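Glucoamylase (Thermoanaerobacterium thermosaccharolyticum, PDB 1LF6) probably hydrolyses terminal alpha-1,4-linked glucose units one after another from the non-reducing ends of glucan chains, releasing beta-D-glucose, as a family 15 glycoside hydrolase. Local coordinates at residues Y46-L54 with E61-T69; D123-I134 with E263-K273. All coordinates share one frame; numbering follows the deposited sequence.

Contact 1: Y46-L54 with E61-T69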
loop_
_atom_site.group_PDB
_atom_site.type_symbol
_atom_site.label_atom_id
_atom_site.label_comp_id
_atom_site.label_asym_id
_atom_site.label_seq_id
_atom_site.Cartn_x
_atom_site.Cartn_y
_atom_site.Cartn_z
ATOM N N TYR A 46 16.967 1.219 9.145
ATOM C CA TYR A 46 16.418 2.549 9.383
ATOM C C TYR A 46 17.289 3.706 8.908
ATOM O O TYR A 46 16.844 4.854 8.876
ATOM C CB TYR A 46 16.090 2.715 10.871
ATOM C CG TYR A 46 15.000 1.774 11.343
ATOM C CD1 TYR A 46 15.302 0.632 12.087
ATOM C CD2 TYR A 46 13.668 2.006 11.004
ATOM C CE1 TYR A 46 14.297 -0.258 12.481
ATOM C CE2 TYR A 46 12.661 1.127 11.389
ATOM C CZ TYR A 46 12.976 0.001 12.124
ATOM O OH TYR A 46 11.970 -0.860 12.503
ATOM N N VAL A 47 18.522 3.400 8.519
ATOM C CA VAL A 47 19.453 4.417 8.046
ATOM C C VAL A 47 19.065 4.949 6.666
ATOM O O VAL A 47 18.915 6.158 6.481
ATOM C CB VAL A 47 20.895 3.859 7.972
ATOM C CG1 VAL A 47 21.863 4.971 7.586
ATOM C CG2 VAL A 47 21.287 3.244 9.313
ATOM N N SER A 48 18.907 4.046 5.703
ATOM C CA SER A 48 18.546 4.429 4.340
ATOM C C SER A 48 17.059 4.759 4.267
ATOM O O SER A 48 16.225 3.866 4.108
ATOM C CB SER A 48 18.872 3.291 3.371
ATOM O OG SER A 48 18.575 3.662 2.031
ATOM N N LYS A 49 16.739 6.045 4.382
ATOM C CA LYS A 49 15.357 6.498 4.354
ATOM C C LYS A 49 14.847 6.833 2.955
ATOM O O LYS A 49 14.448 7.962 2.678
ATOM C CB LYS A 49 15.187 7.706 5.282
ATOM C CG LYS A 49 15.624 7.453 6.724
ATOM C CD LYS A 49 15.109 8.554 7.644
ATOM C CE LYS A 49 15.817 8.558 8.990
ATOM N NZ LYS A 49 15.979 7.218 9.599
ATOM N N VAL A 50 14.864 5.834 2.081
ATOM C CA VAL A 50 14.395 5.973 0.706
ATOM C C VAL A 50 13.560 4.753 0.319
ATOM O O VAL A 50 13.973 3.615 0.535
ATOM C CB VAL A 50 15.579 6.072 -0.289
ATOM C CG1 VAL A 50 15.061 6.038 -1.725
ATOM C CG2 VAL A 50 16.365 7.357 -0.040
ATOM N N TRP A 51 12.388 5.001 -0.259
ATOM C CA TRP A 51 11.495 3.936 -0.706
ATOM C C TRP A 51 11.224 4.157 -2.183
ATOM O O TRP A 51 11.153 5.297 -2.628
ATOM C CB TRP A 51 10.145 4.004 0.011
ATOM C CG TRP A 51 10.148 3.673 1.467
ATOM C CD1 TRP A 51 9.730 2.510 2.043
ATOM C CD2 TRP A 51 10.489 4.554 2.540
ATOM N NE1 TRP A 51 9.778 2.615 3.412
ATOM C CE2 TRP A 51 10.240 3.860 3.744
ATOM C CE3 TRP A 51 10.980 5.868 2.602
ATOM C CZ2 TRP A 51 10.463 4.437 5.000
ATOM C CZ3 TRP A 51 11.202 6.439 3.848
ATOM C CH2 TRP A 51 10.942 5.722 5.032
ATOM N N PHE A 52 11.065 3.079 -2.944
ATOM C CA PHE A 52 10.761 3.206 -4.368
ATOM C C PHE A 52 9.633 2.261 -4.766
ATOM O O PHE A 52 9.351 1.283 -4.068
ATOM C CB PHE A 52 11.993 2.901 -5.234
ATOM C CG PHE A 52 12.459 1.471 -5.152
ATOM C CD1 PHE A 52 13.362 1.073 -4.169
ATOM C CD2 PHE A 52 11.983 0.517 -6.049
ATOM C CE1 PHE A 52 13.781 -0.253 -4.078
ATOM C CE2 PHE A 52 12.397 -0.809 -5.965
ATOM C CZ PHE A 52 13.298 -1.195 -4.977
ATOM N N THR A 53 8.983 2.571 -5.883
ATOM C CA THR A 53 7.904 1.745 -6.414
ATOM C C THR A 53 8.129 1.644 -7.913
ATOM O O THR A 53 8.742 2.527 -8.509
ATOM C CB THR A 53 6.504 2.367 -6.159
ATOM O OG1 THR A 53 6.403 3.638 -6.819
ATOM C CG2 THR A 53 6.273 2.559 -4.677
ATOM N N LEU A 54 7.650 0.558 -8.514
ATOM C CA LEU A 54 7.797 0.339 -9.947
ATOM C C LEU A 54 6.418 0.193 -10.587
ATOM O O LEU A 54 5.510 -0.396 -9.999
ATOM C CB LEU A 54 8.611 -0.939 -10.211
ATOM C CG LEU A 54 9.981 -1.059 -9.541
ATOM C CD1 LEU A 54 10.585 -2.428 -9.845
ATOM C CD2 LEU A 54 10.892 0.052 -10.034
ATOM N N GLU A 61 6.735 6.414 -8.091
ATOM C CA GLU A 61 6.983 7.225 -6.902
ATOM C C GLU A 61 8.189 6.764 -6.079
ATOM O O GLU A 61 8.437 5.565 -5.926
ATOM C CB GLU A 61 5.761 7.240 -5.976
ATOM C CG GLU A 61 4.553 8.006 -6.486
ATOM C CD GLU A 61 3.631 7.160 -7.342
ATOM O OE1 GLU A 61 3.840 5.937 -7.411
ATOM O OE2 GLU A 61 2.690 7.725 -7.940
ATOM N N VAL A 62 8.939 7.736 -5.562
ATOM C CA VAL A 62 10.098 7.469 -4.718
ATOM C C VAL A 62 9.898 8.339 -3.488
ATOM O O VAL A 62 9.570 9.522 -3.603
ATOM C CB VAL A 62 11.435 7.842 -5.411
ATOM C CG1 VAL A 62 12.603 7.452 -4.515
ATOM C CG2 VAL A 62 11.549 7.134 -6.754
ATOM N N TYR A 63 10.100 7.756 -2.315
ATOM C CA TYR A 63 9.881 8.463 -1.057
ATOM C C TYR A 63 11.133 8.753 -0.238
ATOM O O TYR A 63 12.054 7.937 -0.179
ATOM C CB TYR A 63 8.905 7.653 -0.199
ATOM C CG TYR A 63 7.570 7.406 -0.868
ATOM C CD1 TYR A 63 6.423 8.084 -0.453
ATOM C CD2 TYR A 63 7.457 6.512 -1.931
ATOM C CE1 TYR A 63 5.195 7.880 -1.085
ATOM C CE2 TYR A 63 6.236 6.300 -2.572
ATOM C CZ TYR A 63 5.110 6.986 -2.144
ATOM O OH TYR A 63 3.900 6.775 -2.776
ATOM N N TYR A 64 11.129 9.918 0.408
ATOM C CA TYR A 64 12.216 10.384 1.263
ATOM C C TYR A 64 11.813 11.705 1.909
ATOM O O TYR A 64 11.228 12.569 1.255
ATOM C CB TYR A 64 13.513 10.586 0.459
ATOM C CG TYR A 64 14.503 11.525 1.131
ATOM C CD1 TYR A 64 14.403 12.908 0.965
ATOM C CD2 TYR A 64 15.508 11.037 1.968
ATOM C CE1 TYR A 64 15.273 13.780 1.613
ATOM C CE2 TYR A 64 16.388 11.905 2.625
ATOM C CZ TYR A 64 16.262 13.274 2.441
ATOM O OH TYR A 64 17.121 14.143 3.079
ATOM N N PRO A 65 12.131 11.889 3.202
ATOM C CA PRO A 65 12.833 10.958 4.090
ATOM C C PRO A 65 11.869 10.106 4.912
ATOM O O PRO A 65 12.291 9.340 5.781
ATOM C CB PRO A 65 13.647 11.892 4.962
ATOM C CG PRO A 65 12.673 13.005 5.192
ATOM C CD PRO A 65 12.064 13.230 3.813
ATOM N N THR A 66 10.577 10.262 4.647
ATOM C CA THR A 66 9.554 9.503 5.355
ATOM C C THR A 66 8.712 8.762 4.327
ATOM O O THR A 66 8.628 9.174 3.169
ATOM C CB THR A 66 8.630 10.412 6.178
ATOM O OG1 THR A 66 7.986 11.340 5.302
ATOM C CG2 THR A 66 9.423 11.172 7.240
ATOM N N ILE A 67 8.072 7.683 4.759
ATOM C CA ILE A 67 7.270 6.873 3.857
ATOM C C ILE A 67 6.011 7.563 3.314
ATOM O O ILE A 67 5.338 7.019 2.447
ATOM C CB ILE A 67 6.908 5.526 4.532
ATOM C CG1 ILE A 67 6.600 4.475 3.466
ATOM C CG2 ILE A 67 5.743 5.717 5.503
ATOM C CD1 ILE A 67 6.500 3.074 4.032
ATOM N N ASP A 68 5.694 8.758 3.811
ATOM C CA ASP A 68 4.525 9.483 3.314
ATOM C C ASP A 68 4.951 10.750 2.574
ATOM O O ASP A 68 4.139 11.638 2.310
ATOM C CB ASP A 68 3.560 9.824 4.460
ATOM C CG ASP A 68 4.047 10.970 5.329
ATOM O OD1 ASP A 68 5.275 11.192 5.407
ATOM O OD2 ASP A 68 3.194 11.642 5.953
ATOM N N THR A 69 6.235 10.822 2.231
ATOM C CA THR A 69 6.764 11.970 1.501
ATOM C C THR A 69 7.288 11.532 0.132
ATOM O O THR A 69 8.448 11.131 -0.008
ATOM C CB THR A 69 7.904 12.659 2.283
ATOM O OG1 THR A 69 7.463 12.934 3.616
ATOM C CG2 THR A 69 8.288 13.986 1.617
#
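Ile-67 sets CG1 over one face of the Trp-51 indole: CG1 is 3.7 Å from the centroid of the five-membered ring of Trp-51, 13° off the normal, a CH-pi contact. At the indole's edge, near its plane, come the carbonyl oxygens of Tyr-63 and Pro-65. Trp-51 CG stands anti to its own carbonyl carbon (chi1 -69°), which carries the ring off the strand and across the loop after Tyr-63. Trp-51 O lies at the edge of the Tyr-63 ring. The Tyr-64 ring is met at its edge by Lys-49 O, 3.3 Å from Tyr-64 CD2, while Pro-65, joined by a cis peptide, lays its CB over one face of that ring.

Behind these rings is an antiparallel hairpin. Trp-51 and Tyr-63 form a hydrogen-bonded pair: Trp-51 N reaches Tyr-63 O at 3.0 Å, and Tyr-63 N returns to Trp-51 O at 2.7 Å, both bonds fairly straight. Their CB atoms touch on the indole's side of the sheet. Phe-52 and Val-62, a non-hydrogen-bonded pair, occupy the other side, where Val-50 CG1 meets Val-62 CG1 at 4.0 Å. Beyond them Thr-53 N gives Glu-61 O a weak, bent bond, and Thr-53 OG1 also pairs with Ser-60.

Outside partners hold the polar ends: Glu-61, about 10 Å from the probable substrate-binding Trp-325, side chain to side chain, bridges to Lys-37, and Tyr-63 OH bonds to His-338. Backbone hydrogen bonds set the strand register, while the indole face and Ile-67 hold the loop 64-67, which leads into the type I turn of Thr-66 to Thr-69, against the hairpin by apolar contact.

Contact 2: D123-I134 with E263-K273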
loop_
_atom_site.group_PDB
_atom_site.type_symbol
_atom_site.label_atom_id
_atom_site.label_comp_id
_atom_site.label_asym_id
_atom_site.label_seq_id
_atom_site.Cartn_x
_atom_site.Cartn_y
_atom_site.Cartn_z
ATOM N N ASP A 123 18.101 -2.983 -13.205
ATOM C CA ASP A 123 18.382 -3.583 -11.906
ATOM C C ASP A 123 18.137 -2.428 -10.957
ATOM O O ASP A 123 18.856 -1.427 -11.005
ATOM C CB ASP A 123 19.844 -4.032 -11.825
ATOM C CG ASP A 123 20.081 -5.372 -12.485
ATOM O OD1 ASP A 123 19.330 -5.701 -13.425
ATOM O OD2 ASP A 123 21.022 -6.099 -12.071
ATOM N N ILE A 124 17.126 -2.561 -10.105
ATOM C CA ILE A 124 16.769 -1.487 -9.187
ATOM C C ILE A 124 16.744 -1.881 -7.715
ATOM O O ILE A 124 16.192 -2.916 -7.345
ATOM C CB ILE A 124 15.390 -0.906 -9.571
ATOM C CG1 ILE A 124 15.422 -0.458 -11.038
ATOM C CG2 ILE A 124 15.026 0.262 -8.653
ATOM C CD1 ILE A 124 14.062 -0.111 -11.607
ATOM N N PHE A 125 17.334 -1.027 -6.883
ATOM C CA PHE A 125 17.397 -1.229 -5.440
ATOM C C PHE A 125 17.994 0.028 -4.823
ATOM O O PHE A 125 18.280 0.990 -5.531
ATOM C CB PHE A 125 18.260 -2.452 -5.105
ATOM C CG PHE A 125 19.687 -2.331 -5.555
ATOM C CD1 PHE A 125 20.664 -1.836 -4.694
ATOM C CD2 PHE A 125 20.056 -2.694 -6.847
ATOM C CE1 PHE A 125 21.986 -1.706 -5.115
ATOM C CE2 PHE A 125 21.372 -2.567 -7.277
ATOM C CZ PHE A 125 22.341 -2.072 -6.410
ATOM N N THR A 126 18.182 0.034 -3.511
ATOM C CA THR A 126 18.741 1.210 -2.858
ATOM C C THR A 126 20.066 0.931 -2.157
ATOM O O THR A 126 20.460 -0.221 -1.983
ATOM C CB THR A 126 17.757 1.793 -1.832
ATOM O OG1 THR A 126 17.426 0.794 -0.862
ATOM C CG2 THR A 126 16.485 2.267 -2.527
ATOM N N ASP A 127 20.741 2.005 -1.764
ATOM C CA ASP A 127 22.017 1.928 -1.069
ATOM C C ASP A 127 21.708 1.731 0.410
ATOM O O ASP A 127 21.133 2.608 1.053
ATOM C CB ASP A 127 22.796 3.232 -1.297
ATOM C CG ASP A 127 24.217 3.187 -0.740
ATOM O OD1 ASP A 127 25.067 3.948 -1.244
ATOM O OD2 ASP A 127 24.479 2.409 0.199
ATOM N N VAL A 128 22.077 0.572 0.946
ATOM C CA VAL A 128 21.807 0.264 2.347
ATOM C C VAL A 128 22.435 1.249 3.334
ATOM O O VAL A 128 21.945 1.410 4.453
ATOM C CB VAL A 128 22.288 -1.162 2.707
ATOM C CG1 VAL A 128 21.542 -2.193 1.864
ATOM C CG2 VAL A 128 23.795 -1.281 2.483
ATOM N N LYS A 129 23.503 1.922 2.917
ATOM C CA LYS A 129 24.198 2.864 3.792
ATOM C C LYS A 129 23.784 4.322 3.703
ATOM O O LYS A 129 23.976 5.075 4.659
ATOM C CB LYS A 129 25.708 2.785 3.560
ATOM C CG LYS A 129 26.389 1.605 4.222
ATOM C CD LYS A 129 27.894 1.720 4.070
ATOM C CE LYS A 129 28.616 0.767 5.003
ATOM N NZ LYS A 129 30.089 0.997 4.972
ATOM N N ARG A 130 23.227 4.734 2.572
ATOM C CA ARG A 130 22.834 6.126 2.412
ATOM C C ARG A 130 21.566 6.303 1.580
ATOM O O ARG A 130 21.085 5.361 0.956
ATOM C CB ARG A 130 23.994 6.903 1.792
ATOM C CG ARG A 130 24.527 6.277 0.510
ATOM C CD ARG A 130 25.843 6.917 0.087
ATOM N NE ARG A 130 26.942 6.586 0.993
ATOM C CZ ARG A 130 27.630 5.447 0.958
ATOM N NH1 ARG A 130 28.614 5.239 1.826
ATOM N NH2 ARG A 130 27.347 4.521 0.052
ATOM N N ASN A 131 21.040 7.523 1.567
ATOM C CA ASN A 131 19.804 7.831 0.851
ATOM C C ASN A 131 19.929 7.988 -0.662
ATOM O O ASN A 131 19.867 9.103 -1.191
ATOM C CB ASN A 131 19.169 9.090 1.449
ATOM C CG ASN A 131 18.941 8.968 2.945
ATOM O OD1 ASN A 131 18.424 7.963 3.418
ATOM N ND2 ASN A 131 19.322 9.994 3.694
ATOM N N SER A 132 20.088 6.871 -1.364
ATOM C CA SER A 132 20.194 6.914 -2.817
ATOM C C SER A 132 19.531 5.714 -3.481
ATOM O O SER A 132 19.615 4.584 -2.992
ATOM C CB SER A 132 21.663 6.988 -3.248
ATOM O OG SER A 132 22.294 5.730 -3.110
ATOM N N LEU A 133 18.862 5.977 -4.598
ATOM C CA LEU A 133 18.190 4.938 -5.368
ATOM C C LEU A 133 19.101 4.614 -6.542
ATOM O O LEU A 133 19.618 5.518 -7.203
ATOM C CB LEU A 133 16.839 5.434 -5.891
ATOM C CG LEU A 133 16.082 4.443 -6.780
ATOM C CD1 LEU A 133 15.704 3.209 -5.969
ATOM C CD2 LEU A 133 14.833 5.116 -7.345
ATOM N N ILE A 134 19.289 3.325 -6.803
ATOM C CA ILE A 134 20.168 2.894 -7.878
ATOM C C ILE A 134 19.441 2.133 -8.972
ATOM O O ILE A 134 18.566 1.318 -8.697
ATOM C CB ILE A 134 21.281 1.984 -7.320
ATOM C CG1 ILE A 134 22.034 2.715 -6.209
ATOM C CG2 ILE A 134 22.220 1.567 -8.437
ATOM C CD1 ILE A 134 22.876 1.813 -5.333
ATOM N N GLU A 263 29.144 9.221 -3.044
ATOM C CA GLU A 263 29.501 8.074 -2.223
ATOM C C GLU A 263 28.926 6.792 -2.817
ATOM O O GLU A 263 29.611 5.771 -2.902
ATOM C CB GLU A 263 29.000 8.276 -0.795
ATOM C CG GLU A 263 29.773 9.337 -0.029
ATOM C CD GLU A 263 29.187 9.613 1.336
ATOM O OE1 GLU A 263 29.838 10.321 2.134
ATOM O OE2 GLU A 263 28.068 9.128 1.613
ATOM N N THR A 264 27.667 6.846 -3.241
ATOM C CA THR A 264 27.033 5.675 -3.829
ATOM C C THR A 264 27.761 5.263 -5.108
ATOM O O THR A 264 28.073 4.088 -5.301
ATOM C CB THR A 264 25.539 5.942 -4.138
ATOM O OG1 THR A 264 24.824 6.132 -2.907
ATOM C CG2 THR A 264 24.934 4.774 -4.901
ATOM N N LEU A 265 28.041 6.233 -5.973
ATOM C CA LEU A 265 28.741 5.963 -7.227
ATOM C C LEU A 265 30.139 5.394 -6.982
ATOM O O LEU A 265 30.620 4.553 -7.740
ATOM C CB LEU A 265 28.846 7.247 -8.056
ATOM C CG LEU A 265 27.563 7.748 -8.730
ATOM C CD1 LEU A 265 27.778 9.158 -9.264
ATOM C CD2 LEU A 265 27.173 6.792 -9.852
ATOM N N GLY A 266 30.785 5.856 -5.919
ATOM C CA GLY A 266 32.120 5.379 -5.610
ATOM C C GLY A 266 32.143 3.954 -5.093
ATOM O O GLY A 266 33.196 3.317 -5.060
ATOM N N GLU A 267 30.984 3.441 -4.694
ATOM C CA GLU A 267 30.911 2.084 -4.174
ATOM C C GLU A 267 30.847 1.068 -5.310
ATOM O O GLU A 267 30.439 1.399 -6.423
ATOM C CB GLU A 267 29.688 1.930 -3.268
ATOM C CG GLU A 267 29.803 0.771 -2.293
ATOM C CD GLU A 267 29.752 1.223 -0.846
ATOM O OE1 GLU A 267 30.040 0.401 0.052
ATOM O OE2 GLU A 267 29.419 2.399 -0.605
ATOM N N ASP A 268 31.266 -0.164 -5.034
ATOM C CA ASP A 268 31.238 -1.217 -6.043
ATOM C C ASP A 268 29.812 -1.723 -6.225
ATOM O O ASP A 268 29.180 -2.169 -5.270
ATOM C CB ASP A 268 32.152 -2.374 -5.638
ATOM C CG ASP A 268 31.959 -3.599 -6.512
ATOM O OD1 ASP A 268 31.132 -4.465 -6.153
ATOM O OD2 ASP A 268 32.624 -3.688 -7.562
ATOM N N TYR A 269 29.319 -1.654 -7.457
ATOM C CA TYR A 269 27.960 -2.073 -7.771
ATOM C C TYR A 269 27.537 -3.412 -7.166
ATOM O O TYR A 269 26.586 -3.469 -6.386
ATOM C CB TYR A 269 27.749 -2.121 -9.285
ATOM C CG TYR A 269 26.339 -2.506 -9.656
ATOM C CD1 TYR A 269 25.287 -1.598 -9.515
ATOM C CD2 TYR A 269 26.041 -3.798 -10.079
ATOM C CE1 TYR A 269 23.970 -1.973 -9.786
ATOM C CE2 TYR A 269 24.732 -4.185 -10.351
ATOM C CZ TYR A 269 23.701 -3.269 -10.203
ATOM O OH TYR A 269 22.409 -3.649 -10.482
ATOM N N ASN A 270 28.229 -4.488 -7.532
ATOM C CA ASN A 270 27.885 -5.810 -7.014
ATOM C C ASN A 270 27.874 -5.853 -5.496
ATOM O O ASN A 270 27.084 -6.578 -4.895
ATOM C CB ASN A 270 28.852 -6.871 -7.544
ATOM C CG ASN A 270 28.691 -7.110 -9.030
ATOM O OD1 ASN A 270 27.584 -7.352 -9.517
ATOM N ND2 ASN A 270 29.796 -7.047 -9.762
ATOM N N ASN A 271 28.752 -5.073 -4.876
ATOM C CA ASN A 271 28.819 -5.036 -3.423
ATOM C C ASN A 271 27.537 -4.428 -2.853
ATOM O O ASN A 271 26.943 -4.974 -1.926
ATOM C CB ASN A 271 30.027 -4.217 -2.967
ATOM C CG ASN A 271 30.956 -5.011 -2.079
ATOM O OD1 ASN A 271 30.534 -5.580 -1.067
ATOM N ND2 ASN A 271 32.235 -5.052 -2.448
ATOM N N LEU A 272 27.121 -3.293 -3.411
ATOM C CA LEU A 272 25.908 -2.616 -2.965
ATOM C C LEU A 272 24.701 -3.516 -3.155
ATOM O O LEU A 272 23.857 -3.642 -2.270
ATOM C CB LEU A 272 25.684 -1.325 -3.759
ATOM C CG LEU A 272 26.547 -0.104 -3.445
ATOM C CD1 LEU A 272 26.188 1.013 -4.410
ATOM C CD2 LEU A 272 26.324 0.340 -2.005
ATOM N N LYS A 273 24.629 -4.137 -4.324
ATOM C CA LYS A 273 23.527 -5.022 -4.651
ATOM C C LYS A 273 23.475 -6.221 -3.706
ATOM O O LYS A 273 22.420 -6.539 -3.153
ATOM C CB LYS A 273 23.659 -5.490 -6.098
ATOM C CG LYS A 273 22.497 -6.325 -6.589
ATOM C CD LYS A 273 22.663 -6.661 -8.055
ATOM C CE LYS A 273 21.670 -7.719 -8.487
ATOM N NZ LYS A 273 21.938 -8.162 -9.881
HETATM O O HOH W 1 22.936 -1.181 -1.257
HETATM O O HOH W 2 30.791 2.762 2.368
#
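Thr-264 OG1 reaches from its helix into the hairpin loop and is gripped twice: it gives a hydrogen bond to Asp-127 OD1 at 2.8 Å, on the anti lone pair, and receives one from Ser-132 OG at 2.6 Å. This is the tight part of the contact. Beside it Thr-264 CG2 and Leu-272 CD1 close on Ile-134 CD1, the leucine methyl at 3.5 Å. Phe-125 points toward helix 269-284, with Lys-273 CA over one face of its ring and the Tyr-269 hydroxyl at its edge; the two aromatic planes meet obliquely, 57° apart. Water 1 links Thr-126 O and Val-128 N to Leu-272 O.

The solvent side is charged and wetter. Arg-130, bent at chi3 (69°), turns its guanidinium over Glu-263 CB. Its NE bonds Glu-263 OE2 at 2.8 Å, the oxygen tilted from the guanidinium plane. NH2 is split between Glu-267 OE2 at 3.0 Å and Asp-127 OD1 at 2.7 Å. At the loose edge water 2 joins the exposed Lys-129 NZ to Glu-267 OE2. Putting a leucine at Arg-130 would probably leave Asp-127, Glu-263 and Glu-267 without their shared positive partner, with Asp-127 and Glu-267 close enough for their charges to repel. At the far end Lys-273 NZ makes a salt bridge to Asp-123 OD2 at 3.1 Å.

Asp-127 OD2 also takes the backbone N of Lys-129, closing an Asx turn, while Asp-268 caps helix 269-284 through Asn-271 N. Here two successive helices pack on a beta hairpin, joining strands 118-126 and 132-141 of the N-terminal beta-sandwich domain to the helical segment that follows its strands.

Both contacts belong to the N-terminal beta-sandwich region, but at different depths. Contact 1 is mostly buried and joins neighbouring strands of one hairpin, so backbone pairing and aromatic packing dominate. Contact 2 lies farther out and brings together parts distant in sequence, a hairpin of the other sheet and two helices; salt bridges and waters flank an apolar patch. The two meet directly: Asn-131 OD1 probably accepts from Lys-49 N at 2.7 Å, Ser-48 OG probably bonds Asp-127 O, and Leu-54 packs on Ile-124. Residues 46-54 therefore face 61-69 on one side and 123-134 on another, linking the two sheets, whereas helices take part in contact 2 alone of the two.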